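PDB 2I44: serine-threonine phosphatase 2C from Toxoplasma gondii, which probably removes phosphate groups from serine and threonine residues of proteins, as a calcium-binding member of the metal-dependent PP2C phosphatase family. Local coordinates for residues A[45-48]-A[49-52]; A[12-15]-A[16-19]; A[94-97]-A[98-102]. All coordinates share one frame; numbering follows the deposited sequence.

Interaction 1 (A[45-48]-A[49-52]); sequences QLVP and GRDD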
ATOM      1  N   GLN A  45      13.828 -10.466  -5.105  1.00 26.00           N
ATOM      2  CA  GLN A  45      14.987 -10.773  -4.266  1.00 27.17           C
ATOM      3  C   GLN A  45      15.490  -9.463  -3.674  1.00 25.58           C
ATOM      4  O   GLN A  45      16.280  -8.745  -4.283  1.00 25.20           O
ATOM      5  CB  GLN A  45      16.095 -11.453  -5.078  1.00 27.39           C
ATOM      6  CG  GLN A  45      17.407 -11.582  -4.315  1.00 31.52           C
ATOM      7  CD  GLN A  45      18.476 -12.339  -5.085  1.00 32.82           C
ATOM      8  OE1 GLN A  45      18.460 -13.569  -5.150  1.00 35.04           O
ATOM      9  NE2 GLN A  45      19.409 -11.603  -5.679  1.00 32.28           N
ATOM     10  N   LEU A  46      15.021  -9.160  -2.470  1.00 25.04           N
ATOM     11  CA  LEU A  46      15.375  -7.919  -1.793  1.00 24.58           C
ATOM     12  C   LEU A  46      16.777  -7.914  -1.181  1.00 24.63           C
ATOM     13  O   LEU A  46      17.437  -6.872  -1.140  1.00 24.37           O
ATOM     14  CB  LEU A  46      14.328  -7.619  -0.716  1.00 23.01           C
ATOM     15  CG  LEU A  46      14.377  -6.247  -0.052  1.00 22.70           C
ATOM     16  CD1 LEU A  46      14.185  -5.153  -1.093  1.00 22.79           C
ATOM     17  CD2 LEU A  46      13.292  -6.177   1.010  1.00 22.45           C
ATOM     18  N   VAL A  47      17.232  -9.072  -0.713  1.00 24.01           N
ATOM     19  CA  VAL A  47      18.554  -9.176  -0.104  1.00 23.92           C
ATOM     20  C   VAL A  47      19.477 -10.090  -0.904  1.00 24.13           C
ATOM     21  O   VAL A  47      19.295 -11.306  -0.916  1.00 23.64           O
ATOM     22  CB  VAL A  47      18.454  -9.709   1.345  1.00 23.59           C
ATOM     23  CG1 VAL A  47      19.843  -9.760   1.983  1.00 22.68           C
ATOM     24  CG2 VAL A  47      17.514  -8.823   2.163  1.00 22.54           C
ATOM     25  N   PRO A  48      20.485  -9.513  -1.583  1.00 25.24           N
ATOM     26  CA  PRO A  48      21.426 -10.306  -2.381  1.00 25.47           C
ATOM     27  C   PRO A  48      22.027 -11.469  -1.595  1.00 24.84           C
ATOM     28  O   PRO A  48      22.451 -11.303  -0.449  1.00 23.58           O
ATOM     29  CB  PRO A  48      22.481  -9.283  -2.790  1.00 25.66           C
ATOM     30  CG  PRO A  48      21.683  -8.030  -2.924  1.00 25.39           C
ATOM     31  CD  PRO A  48      20.799  -8.075  -1.694  1.00 24.74           C
ATOM     32  N   GLY A  49      22.049 -12.639  -2.224  1.00 24.74           N
ATOM     33  CA  GLY A  49      22.597 -13.820  -1.585  1.00 26.94           C
ATOM     34  C   GLY A  49      21.558 -14.631  -0.835  1.00 27.52           C
ATOM     35  O   GLY A  49      21.841 -15.751  -0.408  1.00 27.12           O
ATOM     36  N   ARG A  50      20.360 -14.073  -0.659  1.00 25.78           N
ATOM     37  CA  ARG A  50      19.295 -14.778   0.049  1.00 25.67           C
ATOM     38  C   ARG A  50      18.135 -15.034  -0.893  1.00 25.06           C
ATOM     39  O   ARG A  50      18.033 -14.409  -1.944  1.00 25.85           O
ATOM     40  CB  ARG A  50      18.794 -13.968   1.250  1.00 25.32           C
ATOM     41  CG  ARG A  50      19.812 -13.739   2.350  1.00 26.53           C
ATOM     42  CD  ARG A  50      19.143 -13.136   3.576  1.00 27.55           C
ATOM     43  NE  ARG A  50      18.216 -14.075   4.201  1.00 28.02           N
ATOM     44  CZ  ARG A  50      18.579 -15.030   5.052  1.00 28.30           C
ATOM     45  NH1 ARG A  50      19.854 -15.171   5.387  1.00 29.79           N
ATOM     46  NH2 ARG A  50      17.674 -15.855   5.562  1.00 27.41           N
ATOM     47  N   ASP A  51      17.254 -15.950  -0.515  1.00 25.60           N
ATOM     48  CA  ASP A  51      16.109 -16.257  -1.356  1.00 26.53           C
ATOM     49  C   ASP A  51      14.823 -16.260  -0.540  1.00 25.88           C
ATOM     50  O   ASP A  51      13.832 -16.869  -0.936  1.00 27.55           O
ATOM     51  CB  ASP A  51      16.310 -17.613  -2.039  1.00 28.10           C
ATOM     52  CG  ASP A  51      16.197 -18.774  -1.072  1.00 30.65           C
ATOM     53  OD1 ASP A  51      16.406 -18.569   0.141  1.00 32.29           O
ATOM     54  OD2 ASP A  51      15.914 -19.901  -1.532  1.00 33.67           O
ATOM     55  N   ASP A  52      14.840 -15.573   0.596  1.00 24.61           N
ATOM     56  CA  ASP A  52      13.667 -15.512   1.460  1.00 25.70           C
ATOM     57  C   ASP A  52      13.288 -14.075   1.829  1.00 25.23           C
ATOM     58  O   ASP A  52      12.676 -13.835   2.874  1.00 25.72           O
ATOM     59  CB  ASP A  52      13.932 -16.314   2.734  1.00 24.66           C
ATOM     60  CG  ASP A  52      15.027 -15.704   3.578  1.00 25.50           C
ATOM     61  OD1 ASP A  52      15.868 -14.973   3.009  1.00 25.23           O
ATOM     62  OD2 ASP A  52      15.054 -15.959   4.799  1.00 26.63           O
TER
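Val47 and Arg50 meet because their first torsions send both side chains off the same side of a tight turn: Val47 carries CG1 anti to its own nitrogen (chi1 -178°), while Arg50 sets CG opposite its carbonyl carbon (chi1 -64°). The two side chains then run alongside each other, pointing the same way, and Val47 CG1 rests on Arg50 CD at 3.8 Å, with Arg50 CG only slightly farther off. A beta-branched valine offers a methyl group close to the backbone, just where the methylene part of the arginine passes. Beneath this pair lies a type II beta turn from Val47 to Arg50, closed by the hydrogen bond from Arg50 N to Val47 O, 3.0 Å long. Residue types follow the turn's needs. Pro48, with its phi restricted by the ring, suits the second position, and Gly49 takes the third with a positive phi of 92°, where a CB would run into Pro48 O. The arginine chain bends at the CG-CD bond, and its guanidinium group turns to Asp52, gripping the carboxylate side-on with one nitrogen for each oxygen. Arg50 NH2 reaches Asp52 OD2 at 2.7 Å, with the oxygen nearly in the guanidinium plane, and Arg50 NE meets Asp52 OD1 at 2.8 Å from a more tilted direction. This salt bridge fixes the rotation of the guanidinium group and carries the link past the turn to Asp52. The turn lies in the loop connecting the antiparallel strands 38-43 and 53-62. Val47 packs on Cys53 of the second strand and on Trp85 of helix 83-92, Arg50 touches Leu92 of that helix, and Leu46 is buried against helix 66-80.

Interaction 2 (A[12-15]-A[16-19]); sequences VPLP and PTSY
Leu14 and Thr17 cross at about a right angle, the leucine bringing a methyl group up to the threonine hydroxyl: Leu14 CD1 lies 3.3 Å from Thr17 OG1 and somewhat farther from Thr17 CB. Tyr19 approaches Leu14 from the opposite direction, so that its phenol oxygen ends beside the branched tip of the leucine, with Leu14 CD2 4.1 Å from Tyr19 OH. Leucine suits this place because its two methyls can serve both neighbours, one at the hydroxyl of Thr17 and both beside Tyr19. The chain turns a corner at Pro16, between strand 14-15 and strand 17-19, and the latter is an outermost strand of one of the antiparallel sheets of the PP2C fold, paired with strand 22-29. Two successive prolines limit the backbone freedom here, and the peptide link brings Pro15 CB and Pro16 CD to 3.3 Å, tighter than an ordinary carbon contact. Pro16 N has no hydrogen to give. The carbonyl of Pro15 accepts from a side chain, Thr17 OG1 donating to Pro15 O at 2.7 Å. A first torsion of -55° places OG1 anti to the carbonyl carbon of Thr17 and beside its nitrogen, on the side facing Pro15 O, and the hydroxyl approaches from 29° out of the carbonyl plane. Beyond the leucine, the ring of Tyr19 meets that of Phe22 with their planes about 35° apart, and Tyr19 also touches Ile10 and Pro44.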
ATOM      1  N   VAL A  12       5.325  -3.904 -13.929  1.00 19.32           N
ATOM      2  CA  VAL A  12       4.384  -4.203 -15.003  1.00 19.58           C
ATOM      3  C   VAL A  12       3.586  -5.426 -14.605  1.00 19.15           C
ATOM      4  O   VAL A  12       4.003  -6.169 -13.722  1.00 20.79           O
ATOM      5  CB  VAL A  12       5.116  -4.517 -16.336  1.00 18.98           C
ATOM      6  CG1 VAL A  12       5.827  -3.283 -16.848  1.00 17.34           C
ATOM      7  CG2 VAL A  12       6.111  -5.667 -16.131  1.00 17.51           C
ATOM      8  N   PRO A  13       2.423  -5.647 -15.244  1.00 21.07           N
ATOM      9  CA  PRO A  13       1.592  -6.813 -14.925  1.00 21.11           C
ATOM     10  C   PRO A  13       2.455  -8.072 -14.902  1.00 23.69           C
ATOM     11  O   PRO A  13       3.302  -8.272 -15.770  1.00 23.68           O
ATOM     12  CB  PRO A  13       0.570  -6.824 -16.057  1.00 20.11           C
ATOM     13  CG  PRO A  13       0.366  -5.361 -16.310  1.00 19.46           C
ATOM     14  CD  PRO A  13       1.780  -4.809 -16.274  1.00 20.37           C
ATOM     15  N   LEU A  14       2.238  -8.912 -13.898  1.00 25.40           N
ATOM     16  CA  LEU A  14       3.011 -10.133 -13.736  1.00 26.42           C
ATOM     17  C   LEU A  14       2.131 -11.380 -13.692  1.00 27.49           C
ATOM     18  O   LEU A  14       1.411 -11.601 -12.724  1.00 26.15           O
ATOM     19  CB  LEU A  14       3.827 -10.050 -12.440  1.00 26.40           C
ATOM     20  CG  LEU A  14       4.672 -11.242 -11.970  1.00 26.83           C
ATOM     21  CD1 LEU A  14       5.900 -11.398 -12.853  1.00 26.16           C
ATOM     22  CD2 LEU A  14       5.098 -11.022 -10.523  1.00 27.25           C
ATOM     23  N   PRO A  15       2.157 -12.198 -14.754  1.00 27.83           N
ATOM     24  CA  PRO A  15       1.323 -13.402 -14.703  1.00 27.76           C
ATOM     25  C   PRO A  15       1.903 -14.327 -13.630  1.00 26.38           C
ATOM     26  O   PRO A  15       2.995 -14.078 -13.122  1.00 24.24           O
ATOM     27  CB  PRO A  15       1.467 -13.976 -16.109  1.00 29.17           C
ATOM     28  CG  PRO A  15       1.617 -12.739 -16.950  1.00 31.30           C
ATOM     29  CD  PRO A  15       2.605 -11.927 -16.131  1.00 29.63           C
ATOM     30  N   PRO A  16       1.181 -15.404 -13.275  1.00 27.11           N
ATOM     31  CA  PRO A  16       1.613 -16.376 -12.262  1.00 26.70           C
ATOM     32  C   PRO A  16       3.094 -16.731 -12.378  1.00 25.61           C
ATOM     33  O   PRO A  16       3.497 -17.397 -13.322  1.00 26.06           O
ATOM     34  CB  PRO A  16       0.711 -17.572 -12.540  1.00 27.73           C
ATOM     35  CG  PRO A  16      -0.570 -16.909 -12.961  1.00 27.26           C
ATOM     36  CD  PRO A  16      -0.087 -15.831 -13.901  1.00 26.63           C
ATOM     37  N   THR A  17       3.892 -16.299 -11.405  1.00 25.74           N
ATOM     38  CA  THR A  17       5.335 -16.553 -11.410  1.00 25.76           C
ATOM     39  C   THR A  17       5.812 -17.169 -10.090  1.00 26.65           C
ATOM     40  O   THR A  17       5.546 -16.631  -9.010  1.00 25.57           O
ATOM     41  CB  THR A  17       6.107 -15.240 -11.662  1.00 25.25           C
ATOM     42  OG1 THR A  17       5.643 -14.643 -12.880  1.00 25.50           O
ATOM     43  CG2 THR A  17       7.600 -15.505 -11.767  1.00 25.84           C
ATOM     44  N   SER A  18       6.526 -18.290 -10.187  1.00 26.29           N
ATOM     45  CA  SER A  18       7.030 -19.005  -9.012  1.00 27.19           C
ATOM     46  C   SER A  18       8.401 -18.543  -8.513  1.00 26.49           C
ATOM     47  O   SER A  18       9.367 -18.466  -9.274  1.00 27.00           O
ATOM     48  CB  SER A  18       7.082 -20.510  -9.301  1.00 26.54           C
ATOM     49  OG  SER A  18       7.592 -21.230  -8.193  1.00 29.25           O
ATOM     50  N   TYR A  19       8.472 -18.234  -7.224  1.00 27.03           N
ATOM     51  CA  TYR A  19       9.713 -17.800  -6.594  1.00 26.53           C
ATOM     52  C   TYR A  19       9.998 -18.756  -5.435  1.00 27.53           C
ATOM     53  O   TYR A  19       9.113 -19.487  -4.985  1.00 27.34           O
ATOM     54  CB  TYR A  19       9.583 -16.356  -6.093  1.00 25.73           C
ATOM     55  CG  TYR A  19       9.403 -15.339  -7.206  1.00 24.70           C
ATOM     56  CD1 TYR A  19      10.481 -14.924  -7.988  1.00 24.24           C
ATOM     57  CD2 TYR A  19       8.147 -14.811  -7.492  1.00 26.07           C
ATOM     58  CE1 TYR A  19      10.311 -14.008  -9.028  1.00 23.47           C
ATOM     59  CE2 TYR A  19       7.959 -13.894  -8.530  1.00 25.37           C
ATOM     60  CZ  TYR A  19       9.043 -13.495  -9.293  1.00 26.14           C
ATOM     61  OH  TYR A  19       8.850 -12.585 -10.307  1.00 23.52           O
TER

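Interaction 3 (A[94-97]-A[98-102]); sequences SDVP and ATEVD
A methyl of Val96, CG1, lies against Glu100 CB at 3.7 Å where the loop enters the helix, the two side chains crossing almost perpendicularly, and here the packing is close. Pro97 and Glu100 lie side by side in the same tight part: the chain of Glu100, extended beyond CG, carries its carboxylate past the proline ring, and Glu100 OE1 stands 3.3 Å from Pro97 CD. Val101 adds to the apolar packing, its CG2 lying 4.1 Å from Val96 CG1. Pro97 holds the N-cap position; it has no N-H to offer, but its carbonyl accepts the first helical bond, Val101 N donating to Pro97 O at 2.9 Å, in the carbonyl plane. The solvent side is looser. Ala98 and Thr99, small residues on the exposed first turn, add little side-chain contact. The junction joins the loop after helix 83-92 to the start of the long helix 98-130, and the buried Val101 packs against Lys147 in the loop between strands 137-146 and 149-155.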
ATOM      1  N   SER A  94      25.028 -12.772   9.949  1.00 34.86           N
ATOM      2  CA  SER A  94      25.819 -13.056  11.148  1.00 35.61           C
ATOM      3  C   SER A  94      25.577 -14.443  11.729  1.00 36.09           C
ATOM      4  O   SER A  94      24.745 -15.200  11.239  1.00 36.11           O
ATOM      5  CB  SER A  94      25.496 -12.040  12.233  1.00 35.31           C
ATOM      6  OG  SER A  94      24.244 -12.355  12.819  1.00 36.58           O
ATOM      7  N   ASP A  95      26.315 -14.751  12.793  1.00 37.36           N
ATOM      8  CA  ASP A  95      26.196 -16.027  13.492  1.00 38.75           C
ATOM      9  C   ASP A  95      25.042 -15.957  14.490  1.00 39.20           C
ATOM     10  O   ASP A  95      24.365 -16.961  14.740  1.00 40.94           O
ATOM     11  CB  ASP A  95      27.493 -16.356  14.236  1.00 39.66           C
ATOM     12  CG  ASP A  95      28.604 -16.786  13.301  1.00 40.67           C
ATOM     13  OD1 ASP A  95      28.366 -17.715  12.501  1.00 42.66           O
ATOM     14  OD2 ASP A  95      29.711 -16.208  13.367  1.00 42.77           O
ATOM     15  N   VAL A  96      24.834 -14.769  15.056  1.00 37.39           N
ATOM     16  CA  VAL A  96      23.765 -14.524  16.023  1.00 35.84           C
ATOM     17  C   VAL A  96      22.757 -15.673  16.096  1.00 35.17           C
ATOM     18  O   VAL A  96      22.208 -16.096  15.078  1.00 35.13           O
ATOM     19  CB  VAL A  96      23.000 -13.225  15.677  1.00 35.74           C
ATOM     20  CG1 VAL A  96      21.884 -12.991  16.692  1.00 34.58           C
ATOM     21  CG2 VAL A  96      23.963 -12.043  15.661  1.00 35.33           C
ATOM     22  N   PRO A  97      22.494 -16.183  17.311  1.00 35.42           N
ATOM     23  CA  PRO A  97      21.551 -17.289  17.521  1.00 35.28           C
ATOM     24  C   PRO A  97      20.185 -17.031  16.884  1.00 35.33           C
ATOM     25  O   PRO A  97      19.675 -15.909  16.931  1.00 34.14           O
ATOM     26  CB  PRO A  97      21.458 -17.382  19.044  1.00 35.63           C
ATOM     27  CG  PRO A  97      22.793 -16.850  19.507  1.00 36.50           C
ATOM     28  CD  PRO A  97      22.999 -15.671  18.598  1.00 33.99           C
ATOM     29  N   ALA A  98      19.602 -18.073  16.294  1.00 35.09           N
ATOM     30  CA  ALA A  98      18.290 -17.965  15.658  1.00 36.31           C
ATOM     31  C   ALA A  98      17.288 -17.313  16.615  1.00 35.83           C
ATOM     32  O   ALA A  98      16.748 -16.247  16.331  1.00 36.57           O
ATOM     33  CB  ALA A  98      17.798 -19.346  15.243  1.00 33.02           C
ATOM     34  N   THR A  99      17.046 -17.959  17.748  1.00 36.12           N
ATOM     35  CA  THR A  99      16.121 -17.432  18.744  1.00 36.15           C
ATOM     36  C   THR A  99      16.295 -15.920  18.885  1.00 35.92           C
ATOM     37  O   THR A  99      15.320 -15.175  19.034  1.00 36.15           O
ATOM     38  CB  THR A  99      16.367 -18.099  20.114  1.00 36.70           C
ATOM     39  OG1 THR A  99      15.929 -19.463  20.060  1.00 39.09           O
ATOM     40  CG2 THR A  99      15.625 -17.364  21.224  1.00 37.68           C
ATOM     41  N   GLU A 100      17.546 -15.480  18.823  1.00 35.31           N
ATOM     42  CA  GLU A 100      17.880 -14.070  18.971  1.00 35.43           C
ATOM     43  C   GLU A 100      17.451 -13.263  17.748  1.00 33.99           C
ATOM     44  O   GLU A 100      16.944 -12.147  17.876  1.00 33.41           O
ATOM     45  CB  GLU A 100      19.381 -13.925  19.202  1.00 35.51           C
ATOM     46  CG  GLU A 100      19.755 -12.742  20.063  1.00 38.35           C
ATOM     47  CD  GLU A 100      21.226 -12.746  20.435  1.00 41.95           C
ATOM     48  OE1 GLU A 100      21.702 -13.788  20.942  1.00 42.65           O
ATOM     49  OE2 GLU A 100      21.903 -11.714  20.227  1.00 42.51           O
ATOM     50  N   VAL A 101      17.662 -13.827  16.564  1.00 33.68           N
ATOM     51  CA  VAL A 101      17.271 -13.161  15.332  1.00 33.11           C
ATOM     52  C   VAL A 101      15.773 -12.919  15.411  1.00 33.77           C
ATOM     53  O   VAL A 101      15.315 -11.777  15.469  1.00 34.57           O
ATOM     54  CB  VAL A 101      17.562 -14.036  14.099  1.00 31.38           C
ATOM     55  CG1 VAL A 101      16.942 -13.403  12.856  1.00 31.07           C
ATOM     56  CG2 VAL A 101      19.058 -14.187  13.911  1.00 29.65           C
ATOM     57  N   ASP A 102      15.019 -14.012  15.435  1.00 34.65           N
ATOM     58  CA  ASP A 102      13.566 -13.952  15.503  1.00 34.96           C
ATOM     59  C   ASP A 102      13.042 -13.044  16.601  1.00 35.10           C
ATOM     60  O   ASP A 102      11.882 -12.641  16.579  1.00 36.37           O
ATOM     61  CB  ASP A 102      12.999 -15.359  15.681  1.00 34.10           C
ATOM     62  CG  ASP A 102      13.030 -16.155  14.398  1.00 35.18           C
ATOM     63  OD1 ASP A 102      13.967 -15.958  13.596  1.00 33.65           O
ATOM     64  OD2 ASP A 102      12.121 -16.984  14.193  1.00 37.64           O
TER

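Overall arrangement
From the N terminus the three contacts follow in series, without nesting or crossing. Interaction 2 comes first, forming the corner between strand 14-15 and the edge strand 17-19 of one antiparallel sheet. Interaction 1 then closes the loop between strands 38-43 and 53-62 of the second six-stranded sheet, its centre about 17 Å from that of interaction 2. Interaction 3 opens the long helix 98-130 after the loop from helix 83-92, again about 17 Å between centres from interaction 1 and on the same side of the chain's centre. Helix 83-92 links the latter two, touching interaction 1 before leading into interaction 3. All three lie away from the calcium sites.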